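Local structure of oxidoreductase, NAD-binding/iron-sulfur cluster-binding protein (Nitratireductor pacificus pht-3B, 6ZXU) at residues Lys577-Val580 / Ser586-Gly589. The protein removes halogen atoms reductively from organic substrates, probably using its bound cobalamin together with two [4Fe-4S] clusters. Numbering follows the deposited sequence.
Sequences KYRV and SACG. With SF4 (iron/sulfur cluster), chain E.
Arg579 lays its aliphatic stem along Cys588, CG meeting the cysteine CB at 3.9 Å, before the chain bends at chi3 (72°) and brings NE to the carbonyl. Arg579 NE gives Cys588 O a hydrogen bond of 2.8 Å, in the carbonyl plane and on a lone pair, although the N-H...O angle is only 132° and the oxygen lies tilted from the guanidinium plane. The same oxygen also accepts a hydrogen bond from cobalamin, so the loop backbone is gripped where corrinoid and cluster come together. Arg579 CD approaches cluster sulfide S4 to 3.9 Å. With an alanine here, Cys588 O would probably lose the NE donor and a gap would open beside S4. Cys588 SG binds iron FE2 of the [4Fe-4S] cluster at 2.3 Å, as a cysteine ligand within the ferredoxin-type 4Fe-4S dicluster domain, in the loop joining helix 572-581 to helix 590-594. Beside it, with CG opposite the backbone N (chi1 -174°), the Tyr578 ring turns its edge to the sulfur, CE2 standing 3.9 Å from Cys588 SG; its hydroxyl is held by Asp441 and Arg661. A water bridges Arg579 O to Ala587 N, while Ala587 CA makes a C-H...O contact of 3.4 Å with Arg579 O.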
loop_
_atom_site.group_PDB
_atom_site.type_symbol
_atom_site.label_atom_id
_atom_site.label_comp_id
_atom_site.label_asym_id
_atom_site.label_seq_id
_atom_site.Cartn_x
_atom_site.Cartn_y
_atom_site.Cartn_z
ATOM N N LYS A 577 -4.063 -16.079 14.998
ATOM C CA LYS A 577 -3.090 -16.550 15.968
ATOM C C LYS A 577 -1.697 -16.614 15.334
ATOM O O LYS A 577 -0.710 -16.192 15.961
ATOM C CB LYS A 577 -3.498 -17.922 16.481
ATOM C CG LYS A 577 -4.550 -17.798 17.555
ATOM C CD LYS A 577 -5.121 -19.164 17.963
ATOM C CE LYS A 577 -5.813 -19.042 19.330
ATOM N NZ LYS A 577 -6.856 -20.086 19.462
ATOM N N TYR A 578 -1.576 -17.099 14.098
ATOM C CA TYR A 578 -0.278 -17.123 13.443
ATOM C C TYR A 578 0.292 -15.709 13.257
ATOM O O TYR A 578 1.414 -15.423 13.664
ATOM C CB TYR A 578 -0.314 -17.902 12.114
ATOM C CG TYR A 578 1.049 -18.060 11.496
ATOM C CD1 TYR A 578 1.951 -18.986 11.991
ATOM C CD2 TYR A 578 1.480 -17.231 10.470
ATOM C CE1 TYR A 578 3.241 -19.104 11.460
ATOM C CE2 TYR A 578 2.746 -17.364 9.930
ATOM C CZ TYR A 578 3.634 -18.317 10.424
ATOM O OH TYR A 578 4.899 -18.435 9.892
ATOM N N ARG A 579 -0.468 -14.812 12.695
ATOM C CA ARG A 579 0.043 -13.487 12.448
ATOM C C ARG A 579 0.445 -12.733 13.740
ATOM O O ARG A 579 1.490 -12.076 13.785
ATOM C CB ARG A 579 -0.987 -12.666 11.666
ATOM C CG ARG A 579 -1.294 -13.184 10.289
ATOM C CD ARG A 579 -2.131 -12.232 9.404
ATOM N NE ARG A 579 -1.353 -11.110 8.974
ATOM C CZ ARG A 579 -1.735 -9.872 8.971
ATOM N NH1 ARG A 579 -0.931 -8.945 8.499
ATOM N NH2 ARG A 579 -2.941 -9.560 9.350
ATOM N N VAL A 580 -0.394 -12.808 14.788
ATOM C CA VAL A 580 -0.169 -12.076 16.033
ATOM C C VAL A 580 1.018 -12.679 16.806
ATOM O O VAL A 580 1.814 -11.955 17.381
ATOM C CB VAL A 580 -1.418 -12.060 16.898
ATOM C CG1 VAL A 580 -1.165 -11.530 18.297
ATOM C CG2 VAL A 580 -2.475 -11.161 16.193
ATOM N N SER A 586 7.547 -10.734 11.472
ATOM C CA SER A 586 6.517 -9.779 11.911
ATOM C C SER A 586 5.217 -9.928 11.077
ATOM O O SER A 586 5.152 -9.462 9.962
ATOM C CB SER A 586 7.065 -8.390 11.741
ATOM O OG SER A 586 6.321 -7.513 12.504
ATOM N N ALA A 587 4.250 -10.636 11.623
ATOM C CA ALA A 587 2.933 -10.938 10.969
ATOM C C ALA A 587 3.143 -11.825 9.746
ATOM O O ALA A 587 4.061 -12.625 9.720
ATOM C CB ALA A 587 2.209 -9.654 10.658
ATOM N N CYS A 588 2.294 -11.749 8.741
ATOM C CA CYS A 588 2.284 -12.666 7.628
ATOM C C CYS A 588 1.376 -12.178 6.516
ATOM O O CYS A 588 0.308 -11.620 6.806
ATOM C CB CYS A 588 1.812 -14.071 8.039
ATOM S SG CYS A 588 1.826 -15.369 6.718
ATOM N N GLY A 589 1.814 -12.403 5.293
ATOM C CA GLY A 589 1.011 -12.231 4.074
ATOM C C GLY A 589 1.473 -13.134 2.981
ATOM O O GLY A 589 1.451 -12.802 1.795
HETATM FE FE1 SF4 E . -2.978 -15.757 7.259
HETATM FE FE2 SF4 E . -0.338 -15.979 6.444
HETATM FE FE3 SF4 E . -2.367 -15.783 4.535
HETATM FE FE4 SF4 E . -2.050 -18.059 6.043
HETATM S S1 SF4 E . -0.630 -17.197 4.595
HETATM S S2 SF4 E . -3.960 -16.943 5.595
HETATM S S3 SF4 E . -1.363 -17.162 8.014
HETATM S S4 SF4 E . -1.829 -14.285 6.090
HETATM O O HOH W 1 4.296 -11.925 14.216
#